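Local atomic coordinates of putative epoxide hydrolase protein (Klebsiella pneumoniae subsp. pneumoniae, PDB entry 5BOV), a protein that is a putative epoxide hydrolase of the alpha/beta hydrolase fold, to which a monoacylglycerol lipase activity is tentatively assigned. Residues Y42-A53 with H284-V295. Residues are numbered along the deposited sequence; the frame is centred on the assembly and turned at random.
Sequences YDIQSYAQVAPA and HNPPQEDPTAFV
V50 drops as a knob between P287, P291, F294 and V295, and its two methyls divide the work. With CG1 anti to the backbone N (chi1 168°), that branch reaches V295 CG2 and F294 CD1, each at 3.9 Å, while CG2 lies 3.8 Å from P291 CB. A branched, rigid valine fills such a hole without a flexible tail. Beside it the Y47 ring crosses P287, whose CB comes to 3.4 Å from Y47 CE1. The same CB sits over the centre of the F294 ring, leaving this proline wedged between two aromatics: a compact, rigid ring in the first turn of helix 286-289, where the N-H that proline lacks costs no helix bond. F294 also meets the edge of Y47, the planes inclined at 57°.

Toward the other end the contact turns polar. N285 ND2 donates to S46 OG over 3.2 Å, the hydroxyl lying somewhat out of the amide plane, while N285 OD1 caps the helix 286-289 by accepting from Q288 N. Asparagine is short enough to serve both partners with one amide. Water 1 joins S46 OG, the backbone N of D43 and Q288 OE1, donating to the last at 2.8 Å. Farther along, the hydroxyl of Y42 approaches the edge of the H284 imidazole, 3.3 Å from CD2.

The solvent side is looser. There Q49, exposed and extended beyond CG, lays its OE1 3.6 Å from P291 CG, and water 2 lies between that oxygen and Q288 O. A polar, flexible residue suits this margin, where A53 adds just a methyl against V295.

Beneath the contact, V50 and Y47 rest on L36 of strand 32-37, and the Y47 hydroxyl bonds to L37 O. Helices 50-56 and 291-303 thus pack together on one face of the central alpha/beta hydrolase sheet, while Q45 and Q288 border helix 194-201.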
ATOM      1  N   TYR A  42       5.159   2.294  -6.474  1.00  7.35           N
ATOM      2  CA  TYR A  42       4.734   1.136  -7.277  1.00  7.30           C
ATOM      3  C   TYR A  42       3.330   1.363  -7.749  1.00  7.09           C
ATOM      4  O   TYR A  42       2.749   2.461  -7.528  1.00  7.10           O
ATOM      5  CB  TYR A  42       4.871  -0.146  -6.484  1.00  7.44           C
ATOM      6  CG  TYR A  42       6.273  -0.322  -5.896  1.00  7.54           C
ATOM      7  CD1 TYR A  42       7.218  -1.005  -6.602  1.00  7.89           C
ATOM      8  CD2 TYR A  42       6.598   0.097  -4.625  1.00  7.41           C
ATOM      9  CE1 TYR A  42       8.511  -1.212  -6.087  1.00  8.17           C
ATOM     10  CE2 TYR A  42       7.829  -0.108  -4.091  1.00  7.59           C
ATOM     11  CZ  TYR A  42       8.788  -0.761  -4.811  1.00  7.90           C
ATOM     12  OH  TYR A  42      10.019  -0.948  -4.244  1.00  8.39           O
ATOM     13  N   ASP A  43       2.711   0.380  -8.392  1.00  7.15           N
ATOM     14  CA  ASP A  43       1.307   0.553  -8.770  1.00  7.32           C
ATOM     15  C   ASP A  43       0.586  -0.797  -8.879  1.00  7.29           C
ATOM     16  O   ASP A  43       1.111  -1.792  -8.382  1.00  7.41           O
ATOM     17  CB  ASP A  43       1.132   1.393 -10.050  1.00  7.81           C
ATOM     18  CG  ASP A  43       1.407   0.625 -11.310  1.00  8.24           C
ATOM     19  OD1 ASP A  43       1.992  -0.468 -11.259  1.00  8.32           O
ATOM     20  OD2 ASP A  43       1.129   1.244 -12.372  1.00  9.65           O
ATOM     21  N   ILE A  44      -0.585  -0.819  -9.508  1.00  7.13           N
ATOM     22  CA  ILE A  44      -1.377  -2.031  -9.633  1.00  7.35           C
ATOM     23  C   ILE A  44      -0.624  -3.194 -10.306  1.00  7.59           C
ATOM     24  O   ILE A  44      -0.962  -4.371 -10.154  1.00  7.75           O
ATOM     25  CB  ILE A  44      -2.715  -1.787 -10.366  1.00  7.45           C
ATOM     26  CG1 ILE A  44      -2.508  -1.345 -11.803  1.00  7.93           C
ATOM     27  CG2 ILE A  44      -3.542  -0.774  -9.549  1.00  7.58           C
ATOM     28  CD1 ILE A  44      -3.766  -1.336 -12.603  1.00  8.01           C
ATOM     29  N   GLN A  45       0.413  -2.887 -11.126  1.00  7.79           N
ATOM     30  CA  GLN A  45       1.152  -3.956 -11.760  1.00  7.91           C
ATOM     31  C   GLN A  45       1.842  -4.886 -10.783  1.00  7.86           C
ATOM     32  O   GLN A  45       2.244  -6.010 -11.123  1.00  8.22           O
ATOM     33  CB  GLN A  45       2.170  -3.417 -12.784  1.00  8.26           C
ATOM     34  CG  GLN A  45       1.580  -2.559 -13.896  1.00  8.77           C
ATOM     35  CD  GLN A  45       0.363  -3.160 -14.616  1.00  9.14           C
ATOM     36  OE1 GLN A  45      -0.596  -2.382 -14.940  1.00 10.79           O
ATOM     37  NE2 GLN A  45       0.382  -4.371 -14.901  1.00  8.93           N
ATOM     38  N   SER A  46       1.991  -4.447  -9.534  1.00  7.70           N
ATOM     39  CA  SER A  46       2.499  -5.296  -8.481  1.00  7.62           C
ATOM     40  C   SER A  46       1.629  -6.591  -8.326  1.00  7.27           C
ATOM     41  O   SER A  46       2.169  -7.606  -7.881  1.00  7.82           O
ATOM     42  CB  SER A  46       2.440  -4.564  -7.142  1.00  7.86           C
ATOM     43  OG  SER A  46       3.295  -3.433  -7.106  1.00  8.36           O
ATOM     44  N   TYR A  47       0.375  -6.520  -8.788  1.00  7.14           N
ATOM     45  CA  TYR A  47      -0.560  -7.611  -8.695  1.00  6.99           C
ATOM     46  C   TYR A  47      -0.995  -8.128 -10.032  1.00  7.30           C
ATOM     47  O   TYR A  47      -1.919  -8.929 -10.087  1.00  7.43           O
ATOM     48  CB  TYR A  47      -1.753  -7.155  -7.868  1.00  7.00           C
ATOM     49  CG  TYR A  47      -1.355  -6.685  -6.470  1.00  6.94           C
ATOM     50  CD1 TYR A  47      -0.953  -7.607  -5.507  1.00  6.92           C
ATOM     51  CD2 TYR A  47      -1.351  -5.334  -6.133  1.00  7.05           C
ATOM     52  CE1 TYR A  47      -0.637  -7.231  -4.227  1.00  6.86           C
ATOM     53  CE2 TYR A  47      -0.988  -4.911  -4.848  1.00  6.74           C
ATOM     54  CZ  TYR A  47      -0.619  -5.844  -3.901  1.00  6.92           C
ATOM     55  OH  TYR A  47      -0.310  -5.478  -2.620  1.00  7.03           O
ATOM     56  N   ALA A  48      -0.212  -7.882 -11.089  1.00  7.68           N
ATOM     57  CA  ALA A  48      -0.623  -8.349 -12.418  1.00  8.28           C
ATOM     58  C   ALA A  48      -0.581  -9.838 -12.531  1.00  8.79           C
ATOM     59  O   ALA A  48      -1.239 -10.400 -13.445  1.00  8.62           O
ATOM     60  CB  ALA A  48       0.220  -7.703 -13.500  1.00  8.55           C
ATOM     61  N   GLN A  49       0.267 -10.519 -11.775  1.00  9.35           N
ATOM     62  CA  GLN A  49       0.284 -11.988 -11.713  1.00 10.31           C
ATOM     63  C   GLN A  49      -0.513 -12.546 -10.558  1.00  9.80           C
ATOM     64  O   GLN A  49      -1.277 -13.537 -10.727  1.00 10.06           O
ATOM     65  CB  GLN A  49       1.697 -12.559 -11.728  1.00 12.10           C
ATOM     66  CG  GLN A  49       2.403 -12.165 -12.992  1.00 13.94           C
ATOM     67  CD  GLN A  49       3.824 -12.749 -13.058  1.00 18.46           C
ATOM     68  OE1 GLN A  49       4.721 -12.350 -12.315  1.00 19.35           O
ATOM     69  NE2 GLN A  49       4.056 -13.671 -14.022  1.00 21.79           N
ATOM     70  N   VAL A  50      -0.464 -11.895  -9.420  1.00  8.76           N
ATOM     71  CA  VAL A  50      -1.244 -12.347  -8.260  1.00  8.64           C
ATOM     72  C   VAL A  50      -2.726 -12.344  -8.542  1.00  9.07           C
ATOM     73  O   VAL A  50      -3.441 -13.322  -8.215  1.00  9.03           O
ATOM     74  CB  VAL A  50      -0.960 -11.437  -7.040  1.00  8.56           C
ATOM     75  CG1 VAL A  50      -1.934 -11.669  -5.893  1.00  8.04           C
ATOM     76  CG2 VAL A  50       0.476 -11.573  -6.592  1.00  8.79           C
ATOM     77  N   ALA A  51      -3.241 -11.264  -9.136  1.00  8.76           N
ATOM     78  CA  ALA A  51      -4.683 -11.135  -9.258  1.00  9.07           C
ATOM     79  C   ALA A  51      -5.323 -12.184 -10.184  1.00  9.23           C
ATOM     80  O   ALA A  51      -6.294 -12.822  -9.789  1.00  9.20           O
ATOM     81  CB  ALA A  51      -5.035  -9.683  -9.670  1.00  8.89           C
ATOM     82  N   PRO A  52      -4.754 -12.461 -11.385  1.00  9.23           N
ATOM     83  CA  PRO A  52      -5.418 -13.432 -12.197  1.00  9.50           C
ATOM     84  C   PRO A  52      -5.300 -14.819 -11.596  1.00  9.51           C
ATOM     85  O   PRO A  52      -6.202 -15.633 -11.822  1.00  9.58           O
ATOM     86  CB  PRO A  52      -4.683 -13.358 -13.547  1.00  9.84           C
ATOM     87  CG  PRO A  52      -4.030 -12.024 -13.571  1.00 10.36           C
ATOM     88  CD  PRO A  52      -3.806 -11.634 -12.176  1.00  9.81           C
ATOM     89  N   ALA A  53      -4.226 -15.084 -10.851  1.00  9.17           N
ATOM     90  CA  ALA A  53      -4.087 -16.394 -10.206  1.00  9.44           C
ATOM     91  C   ALA A  53      -5.184 -16.571  -9.161  1.00  9.45           C
ATOM     92  O   ALA A  53      -5.802 -17.649  -9.068  1.00  9.96           O
ATOM     93  CB  ALA A  53      -2.736 -16.523  -9.509  1.00  9.84           C
ATOM     94  N   HIS A 284      11.377  -5.738  -1.227  1.00  9.19           N
ATOM     95  CA  HIS A 284      10.362  -4.878  -0.700  1.00  9.75           C
ATOM     96  C   HIS A 284       8.982  -5.067  -1.340  1.00  9.69           C
ATOM     97  O   HIS A 284       7.964  -4.563  -0.789  1.00 10.18           O
ATOM     98  CB  HIS A 284      10.856  -3.468  -0.929  1.00 10.49           C
ATOM     99  CG  HIS A 284       9.973  -2.401  -0.407  1.00 11.75           C
ATOM    100  ND1 HIS A 284       9.594  -2.314   0.914  1.00 13.52           N
ATOM    101  CD2 HIS A 284       9.488  -1.291  -1.005  1.00 13.04           C
ATOM    102  CE1 HIS A 284       8.846  -1.231   1.087  1.00 13.15           C
ATOM    103  NE2 HIS A 284       8.811  -0.578  -0.044  1.00 13.84           N
ATOM    104  N   ASN A 285       8.929  -5.741  -2.480  1.00  9.06           N
ATOM    105  CA  ASN A 285       7.639  -5.937  -3.206  1.00  8.37           C
ATOM    106  C   ASN A 285       7.336  -7.434  -3.431  1.00  8.27           C
ATOM    107  O   ASN A 285       7.501  -7.953  -4.534  1.00  7.71           O
ATOM    108  CB  ASN A 285       7.682  -5.114  -4.499  1.00  8.24           C
ATOM    109  CG  ASN A 285       6.371  -5.095  -5.244  1.00  8.42           C
ATOM    110  OD1 ASN A 285       5.441  -5.877  -4.973  1.00  7.89           O
ATOM    111  ND2 ASN A 285       6.278  -4.209  -6.222  1.00  8.45           N
ATOM    112  N   PRO A 286       6.957  -8.144  -2.364  1.00  8.07           N
ATOM    113  CA  PRO A 286       6.665  -9.546  -2.515  1.00  8.20           C
ATOM    114  C   PRO A 286       5.629  -9.913  -3.563  1.00  8.09           C
ATOM    115  O   PRO A 286       5.800 -10.908  -4.256  1.00  8.13           O
ATOM    116  CB  PRO A 286       6.221  -9.957  -1.106  1.00  8.28           C
ATOM    117  CG  PRO A 286       6.980  -9.058  -0.205  1.00  8.34           C
ATOM    118  CD  PRO A 286       6.970  -7.781  -0.901  1.00  8.12           C
ATOM    119  N   PRO A 287       4.559  -9.103  -3.689  1.00  7.71           N
ATOM    120  CA  PRO A 287       3.625  -9.629  -4.719  1.00  7.72           C
ATOM    121  C   PRO A 287       4.188  -9.583  -6.137  1.00  8.04           C
ATOM    122  O   PRO A 287       3.866 -10.438  -6.950  1.00  8.40           O
ATOM    123  CB  PRO A 287       2.404  -8.730  -4.612  1.00  7.75           C
ATOM    124  CG  PRO A 287       2.839  -7.500  -3.841  1.00  7.65           C
ATOM    125  CD  PRO A 287       4.006  -7.972  -2.985  1.00  7.83           C
ATOM    126  N   GLN A 288       4.941  -8.533  -6.442  1.00  8.05           N
ATOM    127  CA  GLN A 288       5.462  -8.423  -7.802  1.00  8.41           C
ATOM    128  C   GLN A 288       6.656  -9.403  -7.979  1.00  9.15           C
ATOM    129  O   GLN A 288       6.829  -9.989  -9.083  1.00  9.37           O
ATOM    130  CB  GLN A 288       5.891  -7.031  -8.111  1.00  9.04           C
ATOM    131  CG  GLN A 288       5.885  -6.807  -9.634  1.00  9.45           C
ATOM    132  CD  GLN A 288       5.853  -5.330 -10.072  1.00  9.86           C
ATOM    133  OE1 GLN A 288       5.583  -4.424  -9.313  1.00  9.72           O
ATOM    134  NE2 GLN A 288       6.126  -5.130 -11.365  1.00 10.80           N
ATOM    135  N   GLU A 289       7.463  -9.545  -6.950  1.00  9.49           N
ATOM    136  CA  GLU A 289       8.727 -10.330  -7.000  1.00 10.10           C
ATOM    137  C   GLU A 289       8.504 -11.796  -6.792  1.00 11.12           C
ATOM    138  O   GLU A 289       9.246 -12.591  -7.336  1.00 11.67           O
ATOM    139  CB  GLU A 289       9.673  -9.835  -5.917  1.00 10.56           C
ATOM    140  CG  GLU A 289      10.140  -8.411  -6.135  1.00 10.57           C
ATOM    141  CD  GLU A 289      11.039  -7.933  -4.975  1.00 11.55           C
ATOM    142  OE1 GLU A 289      12.045  -8.684  -4.737  1.00 12.78           O
ATOM    143  OE2 GLU A 289      10.785  -6.841  -4.447  1.00 11.52           O
ATOM    144  N   ASP A 290       7.531 -12.196  -5.990  1.00 11.06           N
ATOM    145  CA  ASP A 290       7.228 -13.574  -5.667  1.00 12.02           C
ATOM    146  C   ASP A 290       5.696 -13.820  -5.628  1.00 11.04           C
ATOM    147  O   ASP A 290       5.125 -14.108  -4.563  1.00 10.90           O
ATOM    148  CB  ASP A 290       7.868 -13.973  -4.346  1.00 13.84           C
ATOM    149  CG  ASP A 290       7.913 -15.530  -4.137  1.00 16.75           C
ATOM    150  OD1 ASP A 290       7.291 -16.288  -4.902  1.00 17.95           O
ATOM    151  OD2 ASP A 290       8.467 -15.873  -3.088  1.00 22.29           O
ATOM    152  N   PRO A 291       5.054 -13.665  -6.763  1.00 10.54           N
ATOM    153  CA  PRO A 291       3.595 -13.755  -6.813  1.00 10.60           C
ATOM    154  C   PRO A 291       3.057 -15.133  -6.338  1.00 11.05           C
ATOM    155  O   PRO A 291       2.010 -15.149  -5.731  1.00 10.46           O
ATOM    156  CB  PRO A 291       3.244 -13.478  -8.282  1.00 10.65           C
ATOM    157  CG  PRO A 291       4.518 -13.783  -9.024  1.00 11.40           C
ATOM    158  CD  PRO A 291       5.618 -13.359  -8.087  1.00 10.92           C
ATOM    159  N   THR A 292       3.800 -16.218  -6.597  1.00 12.09           N
ATOM    160  CA  THR A 292       3.350 -17.547  -6.123  1.00 12.90           C
ATOM    161  C   THR A 292       3.210 -17.578  -4.613  1.00 11.59           C
ATOM    162  O   THR A 292       2.197 -18.017  -4.083  1.00 11.31           O
ATOM    163  CB  THR A 292       4.321 -18.654  -6.639  1.00 14.89           C
ATOM    164  OG1 THR A 292       4.312 -18.576  -8.068  1.00 16.68           O
ATOM    165  CG2 THR A 292       3.863 -20.003  -6.228  1.00 15.70           C
ATOM    166  N   ALA A 293       4.224 -17.103  -3.896  1.00 10.85           N
ATOM    167  CA  ALA A 293       4.175 -17.123  -2.460  1.00 10.84           C
ATOM    168  C   ALA A 293       3.118 -16.127  -1.966  1.00  9.94           C
ATOM    169  O   ALA A 293       2.486 -16.380  -0.947  1.00 10.39           O
ATOM    170  CB  ALA A 293       5.533 -16.776  -1.844  1.00 11.21           C
ATOM    171  N   PHE A 294       2.945 -15.021  -2.663  1.00  9.17           N
ATOM    172  CA  PHE A 294       1.982 -14.053  -2.196  1.00  8.54           C
ATOM    173  C   PHE A 294       0.543 -14.589  -2.336  1.00  9.09           C
ATOM    174  O   PHE A 294      -0.274 -14.431  -1.405  1.00  8.71           O
ATOM    175  CB  PHE A 294       2.137 -12.737  -2.948  1.00  8.31           C
ATOM    176  CG  PHE A 294       1.439 -11.610  -2.295  1.00  7.62           C
ATOM    177  CD1 PHE A 294       0.136 -11.294  -2.572  1.00  7.62           C
ATOM    178  CD2 PHE A 294       2.135 -10.811  -1.386  1.00  7.82           C
ATOM    179  CE1 PHE A 294      -0.494 -10.244  -1.956  1.00  7.54           C
ATOM    180  CE2 PHE A 294       1.484  -9.757  -0.765  1.00  7.60           C
ATOM    181  CZ  PHE A 294       0.181  -9.497  -1.061  1.00  7.64           C
ATOM    182  N   VAL A 295       0.240 -15.158  -3.487  1.00  8.81           N
ATOM    183  CA  VAL A 295      -1.028 -15.837  -3.661  1.00  9.18           C
ATOM    184  C   VAL A 295      -1.288 -16.887  -2.537  1.00  9.39           C
ATOM    185  O   VAL A 295      -2.395 -16.896  -1.969  1.00  9.54           O
ATOM    186  CB  VAL A 295      -1.094 -16.511  -5.029  1.00  9.33           C
ATOM    187  CG1 VAL A 295      -2.330 -17.419  -5.145  1.00  9.27           C
ATOM    188  CG2 VAL A 295      -1.119 -15.505  -6.130  1.00  9.13           C
TER
HETATM  189  O   HOH W   1       4.502  -1.870  -9.487  1.00  9.97           O
HETATM  190  O   HOH W   2       4.402 -10.447 -10.584  1.00 15.68           O